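Plantazolicin methyltransferase BamL (Bacillus amyloliquefaciens subsp. plantarum, PDB 5DLY) probably transfers methyl groups from S-adenosylmethionine to the amino end of the desmethyl precursor of the antibiotic plantazolicin. Local coordinates at residues E34-S39 / Q248-Q253; V28-D33 / C68-V73; I40-I45 / Q238-T243; N164-G169 / D184-S189. One frame throughout, in Å; residues are numbered along the deposited sequence.

Contact 1. Residues E34-S39 / Q248-Q253; sequences ERETSS and QLKQSQ. With 5D7 (prop-2-en-1-yl 2-[(1S)-1-amino-4-carbamimidamidobutyl]-1,3-thiazole-4-carboxylate), chain B.
Lys250 and Glu36 meet with their side chains at about a right angle, the ammonium reaching the carboxylate from across the gap between two helices. Lys250 is stretched as far as CE and then bends at its last torsion (chi4 -67°), which turns NZ onto Glu36 OE1 at 2.8 Å, on the syn side and close to the carboxylate plane. A second, weak bond runs from NZ to OE2. Arg35 NE meets Glu36 OE2 at 2.8 Å on its anti side, 30° out of the carboxylate plane, with the oxygen in the guanidinium plane; Arg35 NH2 has a further salt bridge to Glu178. At Ser39 the link is neutral: Gln251, extended beyond CG, holds Ser39 OG in its amide plane, NE2 to OG 3.0 Å and 165° at the hydrogen. Ser39 OG is bonded to Glu247 as well, and a water joins Ser39 O to Gln251 NE2. The axes of 34-39 and 248-253 are perpendicular and approach to 10.1 Å, joined by polar groups. From 34-39, Thr37 CG2 also touches the substrate analogue at C6 (3.5 Å). One carboxylate shared by two cations offsets their like charges, Arg35 NE to Lys250 NZ 5.3 Å, and probably stabilises the ionised form of Glu36.

Contact 2. Residues V28-D33 / C68-V73; sequences VSFRYD and CGQGQV. With 5D7 (prop-2-en-1-yl 2-[(1S)-1-amino-4-carbamimidamidobutyl]-1,3-thiazole-4-carboxylate), chain B.
Phe30 offers a ring edge to the side-chain amide of Gln70, and that is the close part of this small contact. Phe30 CE1 lies 3.6 Å from Gln70 OE1, which sits near the ring plane, while the ring and amide planes stand 81° apart. The polarised C-H edge therefore faces the carbonyl oxygen, probably a weakly favourable pairing. Gln70 is bent at chi2 (75°), which brings the amide to the Phe30 edge. Its OE1 also accepts a bond from Gln72 NE2 at 3.0 Å, with 153° at the hydrogen; this bond fixes the rotation of the Gln70 amide. The looser side is Gln72, whose NE2 comes within 4.1 Å of Phe30 CE1 and also makes a weak bond to Glu34 OE1. The Phe30 ring is exposed, and the contact buries just 92 Å². Inward, Tyr32 CE1 lies 3.6 Å from C1 of the analogue's thiazole. The 68-73 segment is the glycine-rich turn after strand 62-66 of the Rossmann-like methyltransferase fold: Gly69 touches S-adenosyl-L-homocysteine and bonds to Asp90 through its N. It leads into helix 72-80, with Gln70 packed on helix 93-101, whereas 28-33 belongs to helix 23-56, flanked by helices 10-21 and 176-187.

Contact 3. Residues I40-I45 / Q238-T243; sequences IRSISI and QDALRT
Ile43 lies with its outer methyl against Leu241, CD1 to CD2 3.8 Å, the two side chains crossing at about a right angle. Its CG1 points anti to the carbonyl carbon (chi1 -66°), and the nearly straight chi2 carries CD1 out to the leucine branch; Leu241 uses CD2 alone for this, which also lies 4.1 Å from Ile43 CG1. The methyl of Ala240 faces segment 40-45 directly, 3.9 Å from Ser42 OG and 4.3 Å from Ile43 CG1, and the short side chain lets the backbones come close, with CA atoms of Ile43 and Ala240 only 5.7 Å apart. The polar edge is handled by one water, held 2.7 Å from Ser42 OG and donating to Ala240 O at 2.8 Å. This oxygen lies near the C-terminal end of helix 235-241, where backbone bonding is weak and Arg242 leaves helical angles, so the water plausibly supplies a partner for it. The interface is thus mainly apolar, 171 Å² in total, with a hydrated margin. Helix 235-241 packs here on helix 23-56, which rests on strand 124-130 through Ile40 and Ile45 and on helix 72-80 through Ser42; Gln251 of helix 245-253 touches Ile43, and Leu241 also meets Phe217 and Ile218.

Contact 4. Residues N164-G169 / D184-S189; sequences NSLGEG and DQYRAS. With 5D7 (prop-2-en-1-yl 2-[(1S)-1-amino-4-carbamimidamidobutyl]-1,3-thiazole-4-carboxylate), chain B.
A wall of the substrate pocket is built here, where the C-terminal end of helix 176-187 packs against the short helix 166-169. Tyr186 carries the contact: its side chain is directed at the other segment and its ring takes Leu166 CA over one face, 4.0 Å from the centroid and 24° off the ring normal, a CH-pi contact. Leu166 has CG anti to its own backbone N (chi1 179°), which brings CD1 along the root of the tyrosine, 3.6 Å from Tyr186 CB. Farther round the ring, Ser165 CB approaches Tyr186 CE1 obliquely. At the far end Gly169, with no side chain, brings its CA to 3.4 Å from Tyr186 OH. A water donates to Gly169 O at 2.8 Å and also bonds Tyr186 OH, lying in the ring plane at its edge. On the ligand side, the analogue's guanidinium binds through NH1 to Gln185 O (2.9 Å) and NH2 to Ser189 OG (3.0 Å), while Ser189 OG itself donates to Gln185 O. Tyr186 OH approaches the allyl C3. The segments come after strand 154-160, whose Asp160 also binds the analogue, and helix 10-21 packs on Gln185, Arg187 and Ala188.

Helix 23-56 links contacts 2, 1 and 3, which use its successive segments 28-33, 34-39 and 40-45. Contacts 1 and 3 have centres 11 Å apart and pair it with the consecutive helices 245-253 and 235-241; contact 2, 14 Å from contact 1, pairs it with the cofactor-side turn after strand 62-66. Along the chain, contact 3 nests inside the loop closed by contact 1, and contact 4 inside both; contact 2 interleaves with contacts 1 and 3 but closes before contact 4 opens. Contact 4 is 24 Å from contact 3 and shares no helix with the rest, yet contacts 1, 2 and 4 all touch the substrate analogue. One N-terminal helix thus joins cofactor turn, substrate pocket and C-terminal helices.

Contact 1. Residues E34-S39 / Q248-Q253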
# COMPACT_ATOMS: atom_id res chain seq x y z
N GLU A 34 -7.92 12.23 0.25
CA GLU A 34 -9.30 11.87 0.55
C GLU A 34 -10.20 11.96 -0.68
O GLU A 34 -11.05 11.09 -0.90
CB GLU A 34 -9.85 12.74 1.68
CG GLU A 34 -9.26 12.40 3.03
CD GLU A 34 -9.77 11.08 3.57
OE1 GLU A 34 -8.98 10.11 3.63
OE2 GLU A 34 -10.97 11.00 3.92
N ARG A 35 -10.01 12.99 -1.50
CA ARG A 35 -10.84 13.21 -2.68
C ARG A 35 -10.54 12.23 -3.81
O ARG A 35 -11.45 11.75 -4.48
CB ARG A 35 -10.67 14.65 -3.19
CG ARG A 35 -11.61 15.04 -4.31
CD ARG A 35 -11.31 16.43 -4.87
NE ARG A 35 -10.09 16.45 -5.70
CZ ARG A 35 -9.02 17.21 -5.46
NH1 ARG A 35 -8.99 18.05 -4.42
NH2 ARG A 35 -7.98 17.15 -6.27
N GLU A 36 -9.26 11.93 -4.01
CA GLU A 36 -8.84 11.22 -5.21
C GLU A 36 -8.43 9.76 -4.99
O GLU A 36 -8.42 8.98 -5.94
CB GLU A 36 -7.70 11.98 -5.91
CG GLU A 36 -8.04 13.41 -6.32
CD GLU A 36 -9.01 13.53 -7.49
OE1 GLU A 36 -9.32 12.53 -8.16
OE2 GLU A 36 -9.49 14.66 -7.74
N THR A 37 -8.09 9.40 -3.75
CA THR A 37 -7.59 8.04 -3.48
C THR A 37 -8.50 7.18 -2.60
O THR A 37 -8.26 5.98 -2.45
CB THR A 37 -6.14 8.02 -2.92
OG1 THR A 37 -6.12 8.34 -1.52
CG2 THR A 37 -5.23 8.99 -3.66
N SER A 38 -9.54 7.77 -2.01
CA SER A 38 -10.36 7.02 -1.07
C SER A 38 -11.08 5.83 -1.71
O SER A 38 -11.18 4.78 -1.09
CB SER A 38 -11.35 7.91 -0.32
OG SER A 38 -12.21 8.58 -1.21
N SER A 39 -11.56 5.98 -2.95
CA SER A 39 -12.34 4.89 -3.56
C SER A 39 -11.49 3.67 -3.93
O SER A 39 -12.01 2.56 -3.98
CB SER A 39 -13.18 5.37 -4.76
OG SER A 39 -12.38 5.75 -5.86
N GLN A 248 -16.33 5.30 -10.50
CA GLN A 248 -15.96 4.36 -11.57
C GLN A 248 -15.22 5.10 -12.68
O GLN A 248 -14.20 4.62 -13.18
CB GLN A 248 -17.19 3.63 -12.12
CG GLN A 248 -17.83 2.63 -11.17
CD GLN A 248 -18.94 1.83 -11.81
OE1 GLN A 248 -19.61 2.30 -12.72
NE2 GLN A 248 -19.14 0.61 -11.34
N LEU A 249 -15.71 6.29 -13.05
CA LEU A 249 -15.06 7.07 -14.10
C LEU A 249 -13.69 7.57 -13.65
O LEU A 249 -12.72 7.53 -14.42
CB LEU A 249 -15.95 8.23 -14.59
CG LEU A 249 -15.42 9.10 -15.73
CD1 LEU A 249 -15.08 8.29 -16.98
CD2 LEU A 249 -16.41 10.21 -16.08
N LYS A 250 -13.60 8.03 -12.40
CA LYS A 250 -12.31 8.43 -11.83
C LYS A 250 -11.29 7.30 -11.92
O LYS A 250 -10.15 7.52 -12.33
CB LYS A 250 -12.47 8.90 -10.38
CG LYS A 250 -12.83 10.37 -10.23
CD LYS A 250 -12.53 10.88 -8.83
CE LYS A 250 -12.66 12.40 -8.74
NZ LYS A 250 -11.65 13.14 -9.54
N GLN A 251 -11.73 6.09 -11.58
CA GLN A 251 -10.87 4.91 -11.62
C GLN A 251 -10.45 4.55 -13.04
O GLN A 251 -9.34 4.05 -13.26
CB GLN A 251 -11.55 3.73 -10.93
CG GLN A 251 -11.63 3.91 -9.41
CD GLN A 251 -12.56 2.93 -8.73
OE1 GLN A 251 -12.89 1.87 -9.28
NE2 GLN A 251 -12.97 3.27 -7.51
N SER A 252 -11.33 4.81 -14.00
CA SER A 252 -11.03 4.60 -15.41
C SER A 252 -9.98 5.59 -15.91
O SER A 252 -9.12 5.24 -16.72
CB SER A 252 -12.32 4.72 -16.23
OG SER A 252 -12.09 4.44 -17.60
N GLN A 253 -10.03 6.82 -15.39
CA GLN A 253 -9.16 7.89 -15.88
C GLN A 253 -7.79 7.90 -15.22
O GLN A 253 -6.86 8.51 -15.75
CB GLN A 253 -9.86 9.24 -15.72
CG GLN A 253 -10.96 9.46 -16.75
CD GLN A 253 -11.85 10.65 -16.43
OE1 GLN A 253 -11.84 11.17 -15.32
NE2 GLN A 253 -12.63 11.08 -17.42
O9 5D7 B . -2.74 7.30 -5.41
C6 5D7 B . -2.48 8.46 -5.69
O7 5D7 B . -2.91 9.04 -6.94
C8 5D7 B . -3.55 8.25 -7.95
C2 5D7 B . -1.72 9.34 -4.76
N3 5D7 B . -1.45 8.97 -3.48
C4 5D7 B . -0.77 9.87 -2.76
S5 5D7 B . -0.48 11.27 -3.74
C1 5D7 B . -1.27 10.61 -5.13
CA 5D7 B . -0.31 9.83 -1.36
N 5D7 B . -0.92 8.66 -0.73
CB 5D7 B . 1.22 9.77 -1.25
CG 5D7 B . 1.92 8.83 -2.23
CD 5D7 B . 3.20 8.31 -1.60
NE 5D7 B . 3.94 7.53 -2.58
CZ 5D7 B . 4.83 7.95 -3.48
NH2 5D7 B . 5.37 7.12 -4.26
NH1 5D7 B . 5.15 9.18 -3.55
C3 5D7 B . -3.81 9.13 -9.14
C5 5D7 B . -4.88 8.96 -9.90
O HOH W 1 -14.52 1.64 -5.12

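Contact 2. Residues V28-D33 / C68-V73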
# COMPACT_ATOMS: atom_id res chain seq x y z
N VAL A 28 -2.84 20.00 2.48
CA VAL A 28 -2.95 19.82 1.02
C VAL A 28 -3.00 18.33 0.66
O VAL A 28 -3.88 17.90 -0.09
CB VAL A 28 -1.77 20.49 0.28
CG1 VAL A 28 -1.86 20.23 -1.22
CG2 VAL A 28 -1.73 21.99 0.57
N SER A 29 -2.08 17.55 1.22
CA SER A 29 -2.03 16.12 0.94
C SER A 29 -3.27 15.37 1.43
O SER A 29 -3.81 14.54 0.71
CB SER A 29 -0.74 15.50 1.49
OG SER A 29 -0.66 15.62 2.89
N PHE A 30 -3.76 15.70 2.63
CA PHE A 30 -4.98 15.07 3.15
C PHE A 30 -6.18 15.32 2.24
O PHE A 30 -6.90 14.39 1.89
CB PHE A 30 -5.28 15.53 4.58
CG PHE A 30 -6.45 14.82 5.22
CD1 PHE A 30 -6.30 13.52 5.72
CD2 PHE A 30 -7.70 15.43 5.31
CE1 PHE A 30 -7.37 12.86 6.30
CE2 PHE A 30 -8.77 14.77 5.89
CZ PHE A 30 -8.61 13.49 6.39
N ARG A 31 -6.38 16.59 1.87
CA ARG A 31 -7.49 16.96 0.99
C ARG A 31 -7.44 16.22 -0.34
O ARG A 31 -8.44 15.65 -0.78
CB ARG A 31 -7.49 18.47 0.76
CG ARG A 31 -8.77 19.00 0.13
CD ARG A 31 -8.63 20.46 -0.28
NE ARG A 31 -8.52 21.37 0.86
CZ ARG A 31 -7.41 22.01 1.22
NH1 ARG A 31 -6.28 21.86 0.54
NH2 ARG A 31 -7.43 22.82 2.27
N TYR A 32 -6.28 16.23 -0.99
CA TYR A 32 -6.11 15.53 -2.25
C TYR A 32 -6.38 14.03 -2.06
O TYR A 32 -7.15 13.42 -2.82
CB TYR A 32 -4.72 15.74 -2.88
CG TYR A 32 -4.58 14.97 -4.17
CD1 TYR A 32 -4.18 13.63 -4.16
CD2 TYR A 32 -4.89 15.56 -5.40
CE1 TYR A 32 -4.09 12.91 -5.34
CE2 TYR A 32 -4.80 14.84 -6.59
CZ TYR A 32 -4.39 13.51 -6.55
OH TYR A 32 -4.28 12.76 -7.70
N ASP A 33 -5.73 13.44 -1.06
CA ASP A 33 -5.78 11.98 -0.86
C ASP A 33 -7.19 11.49 -0.58
O ASP A 33 -7.61 10.47 -1.12
CB ASP A 33 -4.83 11.55 0.26
CG ASP A 33 -3.36 11.72 -0.09
OD1 ASP A 33 -3.04 12.09 -1.24
OD2 ASP A 33 -2.53 11.50 0.82
N CYS A 68 -0.30 3.75 8.10
CA CYS A 68 -1.75 3.57 8.23
C CYS A 68 -2.56 4.87 8.25
O CYS A 68 -3.77 4.82 8.28
CB CYS A 68 -2.06 2.76 9.50
SG CYS A 68 -1.52 3.57 11.02
N GLY A 69 -1.88 6.02 8.26
CA GLY A 69 -2.58 7.30 8.28
C GLY A 69 -3.51 7.39 9.47
O GLY A 69 -3.17 6.94 10.56
N GLN A 70 -4.70 7.92 9.23
CA GLN A 70 -5.71 8.17 10.27
C GLN A 70 -6.55 6.93 10.56
O GLN A 70 -7.60 7.01 11.22
CB GLN A 70 -6.59 9.36 9.86
CG GLN A 70 -5.83 10.66 9.57
CD GLN A 70 -5.09 10.64 8.23
OE1 GLN A 70 -5.48 9.93 7.30
NE2 GLN A 70 -4.01 11.43 8.13
N GLY A 71 -6.10 5.77 10.08
CA GLY A 71 -6.74 4.48 10.37
C GLY A 71 -7.89 4.03 9.49
O GLY A 71 -8.57 3.07 9.83
N GLN A 72 -8.09 4.69 8.34
CA GLN A 72 -9.22 4.40 7.45
C GLN A 72 -9.23 2.95 6.97
O GLN A 72 -10.28 2.31 6.93
CB GLN A 72 -9.20 5.34 6.23
CG GLN A 72 -9.39 6.82 6.56
CD GLN A 72 -8.08 7.59 6.73
OE1 GLN A 72 -7.09 7.07 7.24
NE2 GLN A 72 -8.09 8.85 6.29
N VAL A 73 -8.07 2.41 6.61
CA VAL A 73 -7.99 1.03 6.16
C VAL A 73 -8.36 0.07 7.28
O VAL A 73 -9.09 -0.90 7.08
CB VAL A 73 -6.60 0.70 5.56
CG1 VAL A 73 -6.38 -0.81 5.45
CG2 VAL A 73 -6.45 1.35 4.20
O9 5D7 B . -2.74 7.30 -5.41
C6 5D7 B . -2.48 8.46 -5.69
O7 5D7 B . -2.91 9.04 -6.94
C8 5D7 B . -3.55 8.25 -7.95
C2 5D7 B . -1.72 9.34 -4.76
N3 5D7 B . -1.45 8.97 -3.48
C4 5D7 B . -0.77 9.87 -2.76
S5 5D7 B . -0.48 11.27 -3.74
C1 5D7 B . -1.27 10.61 -5.13
CA 5D7 B . -0.31 9.83 -1.36
N 5D7 B . -0.92 8.66 -0.73
CB 5D7 B . 1.22 9.77 -1.25
CG 5D7 B . 1.92 8.83 -2.23
CD 5D7 B . 3.20 8.31 -1.60
NE 5D7 B . 3.94 7.53 -2.58
CZ 5D7 B . 4.83 7.95 -3.48
NH2 5D7 B . 5.37 7.12 -4.26
NH1 5D7 B . 5.15 9.18 -3.55
C3 5D7 B . -3.81 9.13 -9.14
C5 5D7 B . -4.88 8.96 -9.90

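Contact 3. Residues I40-I45 / Q238-T243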
# COMPACT_ATOMS: atom_id res chain seq x y z
N ILE A 40 -10.20 3.88 -4.18
CA ILE A 40 -9.31 2.76 -4.48
C ILE A 40 -8.97 1.95 -3.22
O ILE A 40 -8.57 0.79 -3.31
CB ILE A 40 -8.04 3.20 -5.26
CG1 ILE A 40 -7.40 2.03 -6.02
CG2 ILE A 40 -7.02 3.84 -4.33
CD1 ILE A 40 -8.10 1.64 -7.30
N ARG A 41 -9.13 2.56 -2.05
CA ARG A 41 -8.84 1.88 -0.79
C ARG A 41 -9.56 0.53 -0.66
O ARG A 41 -8.93 -0.50 -0.44
CB ARG A 41 -9.20 2.80 0.39
CG ARG A 41 -8.26 2.71 1.57
CD ARG A 41 -8.07 4.08 2.22
NE ARG A 41 -9.34 4.71 2.56
CZ ARG A 41 -9.53 6.02 2.72
NH1 ARG A 41 -8.54 6.89 2.57
NH2 ARG A 41 -10.74 6.48 3.04
N SER A 42 -10.89 0.53 -0.83
CA SER A 42 -11.65 -0.70 -0.71
C SER A 42 -11.29 -1.71 -1.80
O SER A 42 -11.32 -2.91 -1.56
CB SER A 42 -13.16 -0.46 -0.72
OG SER A 42 -13.60 0.08 -1.95
N ILE A 43 -10.97 -1.21 -2.99
CA ILE A 43 -10.55 -2.11 -4.07
C ILE A 43 -9.23 -2.81 -3.74
O ILE A 43 -9.11 -4.03 -3.88
CB ILE A 43 -10.52 -1.39 -5.42
CG1 ILE A 43 -11.95 -1.03 -5.80
CG2 ILE A 43 -9.88 -2.26 -6.50
CD1 ILE A 43 -12.04 0.02 -6.89
N SER A 44 -8.25 -2.05 -3.26
CA SER A 44 -6.98 -2.64 -2.85
C SER A 44 -7.14 -3.64 -1.71
O SER A 44 -6.52 -4.70 -1.73
CB SER A 44 -5.98 -1.56 -2.49
OG SER A 44 -5.70 -0.76 -3.62
N ILE A 45 -7.96 -3.29 -0.72
CA ILE A 45 -8.20 -4.18 0.43
C ILE A 45 -8.89 -5.48 -0.02
O ILE A 45 -8.44 -6.58 0.31
CB ILE A 45 -9.04 -3.50 1.53
CG1 ILE A 45 -8.27 -2.31 2.14
CG2 ILE A 45 -9.45 -4.51 2.60
CD1 ILE A 45 -9.15 -1.35 2.94
N GLN A 238 -16.03 -7.85 -6.24
CA GLN A 238 -17.04 -7.37 -7.18
C GLN A 238 -17.84 -6.21 -6.59
O GLN A 238 -18.01 -5.18 -7.24
CB GLN A 238 -18.00 -8.49 -7.56
CG GLN A 238 -17.39 -9.62 -8.36
CD GLN A 238 -18.35 -10.78 -8.54
OE1 GLN A 238 -19.51 -10.71 -8.13
NE2 GLN A 238 -17.87 -11.86 -9.13
N ASP A 239 -18.32 -6.37 -5.36
CA ASP A 239 -19.11 -5.34 -4.67
C ASP A 239 -18.34 -4.02 -4.52
O ASP A 239 -18.91 -2.95 -4.69
CB ASP A 239 -19.60 -5.84 -3.31
CG ASP A 239 -20.70 -6.89 -3.42
OD1 ASP A 239 -21.27 -7.08 -4.52
OD2 ASP A 239 -21.00 -7.55 -2.39
N ALA A 240 -17.05 -4.11 -4.21
CA ALA A 240 -16.19 -2.93 -4.06
C ALA A 240 -16.03 -2.19 -5.38
O ALA A 240 -15.93 -0.96 -5.41
CB ALA A 240 -14.83 -3.32 -3.50
N LEU A 241 -16.01 -2.95 -6.48
CA LEU A 241 -15.83 -2.35 -7.80
C LEU A 241 -17.13 -1.71 -8.29
O LEU A 241 -17.12 -0.80 -9.13
CB LEU A 241 -15.32 -3.40 -8.80
CG LEU A 241 -13.85 -3.82 -8.66
CD1 LEU A 241 -13.60 -5.22 -9.20
CD2 LEU A 241 -12.91 -2.83 -9.31
N ARG A 242 -18.25 -2.17 -7.74
CA ARG A 242 -19.57 -1.65 -8.07
C ARG A 242 -19.84 -0.41 -7.22
O ARG A 242 -20.60 -0.46 -6.25
CB ARG A 242 -20.63 -2.71 -7.82
CG ARG A 242 -21.89 -2.58 -8.68
CD ARG A 242 -23.16 -2.64 -7.84
NE ARG A 242 -23.31 -3.89 -7.09
CZ ARG A 242 -23.05 -4.03 -5.79
NH1 ARG A 242 -22.62 -3.00 -5.07
NH2 ARG A 242 -23.22 -5.21 -5.21
N THR A 243 -19.19 0.69 -7.57
CA THR A 243 -19.31 1.93 -6.81
C THR A 243 -20.07 3.01 -7.60
O THR A 243 -20.69 2.70 -8.63
CB THR A 243 -17.93 2.44 -6.32
OG1 THR A 243 -18.11 3.55 -5.44
CG2 THR A 243 -17.02 2.84 -7.50
O HOH W 2 -16.05 0.36 -2.93

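Contact 4. Residues N164-G169 / D184-S189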
# COMPACT_ATOMS: atom_id res chain seq x y z
N ASN A 164 6.72 7.02 -13.97
CA ASN A 164 6.46 7.27 -15.39
C ASN A 164 5.07 7.84 -15.65
O ASN A 164 4.77 8.28 -16.76
CB ASN A 164 6.70 6.01 -16.24
CG ASN A 164 8.18 5.63 -16.35
OD1 ASN A 164 8.51 4.45 -16.41
ND2 ASN A 164 9.05 6.62 -16.38
N SER A 165 4.22 7.84 -14.62
CA SER A 165 2.84 8.33 -14.72
C SER A 165 2.65 9.81 -14.34
O SER A 165 1.51 10.29 -14.31
CB SER A 165 1.90 7.47 -13.86
OG SER A 165 1.80 6.16 -14.38
N LEU A 166 3.75 10.52 -14.06
CA LEU A 166 3.69 11.91 -13.60
C LEU A 166 2.78 12.79 -14.46
O LEU A 166 1.89 13.47 -13.94
CB LEU A 166 5.10 12.52 -13.51
CG LEU A 166 5.32 13.98 -13.06
CD1 LEU A 166 4.34 14.46 -11.99
CD2 LEU A 166 6.75 14.18 -12.60
N GLY A 167 3.02 12.77 -15.77
CA GLY A 167 2.29 13.60 -16.72
C GLY A 167 0.79 13.48 -16.58
O GLY A 167 0.09 14.49 -16.44
N GLU A 168 0.30 12.24 -16.60
CA GLU A 168 -1.12 11.95 -16.46
C GLU A 168 -1.59 12.18 -15.03
O GLU A 168 -2.74 12.55 -14.79
CB GLU A 168 -1.41 10.50 -16.85
CG GLU A 168 -0.55 9.96 -17.99
CD GLU A 168 -0.33 8.46 -17.90
OE1 GLU A 168 0.83 8.01 -18.03
OE2 GLU A 168 -1.33 7.72 -17.68
N GLY A 169 -0.68 11.95 -14.08
CA GLY A 169 -0.97 12.08 -12.66
C GLY A 169 -1.32 13.50 -12.25
O GLY A 169 -2.02 13.70 -11.27
N ASP A 184 6.19 16.34 -6.54
CA ASP A 184 7.07 15.75 -5.53
C ASP A 184 6.78 14.27 -5.28
O ASP A 184 7.71 13.47 -5.14
CB ASP A 184 6.98 16.52 -4.21
CG ASP A 184 7.76 17.83 -4.23
OD1 ASP A 184 8.53 18.09 -5.19
OD2 ASP A 184 7.61 18.59 -3.26
N GLN A 185 5.50 13.90 -5.24
CA GLN A 185 5.13 12.49 -5.01
C GLN A 185 5.61 11.58 -6.15
O GLN A 185 6.21 10.53 -5.90
CB GLN A 185 3.63 12.32 -4.77
CG GLN A 185 3.06 13.03 -3.54
CD GLN A 185 3.92 12.85 -2.30
OE1 GLN A 185 4.35 13.83 -1.66
NE2 GLN A 185 4.19 11.61 -1.95
N TYR A 186 5.34 11.97 -7.39
CA TYR A 186 5.77 11.17 -8.53
C TYR A 186 7.29 11.10 -8.69
O TYR A 186 7.81 10.05 -9.04
CB TYR A 186 5.09 11.61 -9.84
CG TYR A 186 3.66 11.13 -9.94
CD1 TYR A 186 3.35 9.86 -10.44
CD2 TYR A 186 2.61 11.95 -9.53
CE1 TYR A 186 2.04 9.43 -10.52
CE2 TYR A 186 1.29 11.52 -9.61
CZ TYR A 186 1.01 10.26 -10.10
OH TYR A 186 -0.30 9.86 -10.17
N ARG A 187 7.98 12.20 -8.42
CA ARG A 187 9.45 12.24 -8.51
C ARG A 187 10.11 11.26 -7.53
O ARG A 187 11.17 10.70 -7.81
CB ARG A 187 9.97 13.66 -8.27
CG ARG A 187 11.36 13.92 -8.85
CD ARG A 187 11.97 15.24 -8.38
NE ARG A 187 11.11 16.40 -8.62
CZ ARG A 187 10.52 17.11 -7.66
NH1 ARG A 187 10.71 16.80 -6.38
NH2 ARG A 187 9.74 18.14 -7.98
N ALA A 188 9.46 11.04 -6.38
CA ALA A 188 9.96 10.11 -5.37
C ALA A 188 9.65 8.65 -5.69
O ALA A 188 10.18 7.75 -5.05
CB ALA A 188 9.40 10.47 -4.00
N SER A 189 8.80 8.43 -6.69
CA SER A 189 8.30 7.07 -6.96
C SER A 189 9.28 6.22 -7.76
O SER A 189 10.20 6.74 -8.39
CB SER A 189 6.97 7.15 -7.72
OG SER A 189 6.06 7.99 -7.04
O9 5D7 B . -2.74 7.30 -5.41
C6 5D7 B . -2.48 8.46 -5.69
O7 5D7 B . -2.91 9.04 -6.94
C8 5D7 B . -3.55 8.25 -7.95
C2 5D7 B . -1.72 9.34 -4.76
N3 5D7 B . -1.45 8.97 -3.48
C4 5D7 B . -0.77 9.87 -2.76
S5 5D7 B . -0.48 11.27 -3.74
C1 5D7 B . -1.27 10.61 -5.13
CA 5D7 B . -0.31 9.83 -1.36
N 5D7 B . -0.92 8.66 -0.73
CB 5D7 B . 1.22 9.77 -1.25
CG 5D7 B . 1.92 8.83 -2.23
CD 5D7 B . 3.20 8.31 -1.60
NE 5D7 B . 3.94 7.53 -2.58
CZ 5D7 B . 4.83 7.95 -3.48
NH2 5D7 B . 5.37 7.12 -4.26
NH1 5D7 B . 5.15 9.18 -3.55
C3 5D7 B . -3.81 9.13 -9.14
C5 5D7 B . -4.88 8.96 -9.90
O HOH W 3 -2.24 11.74 -9.26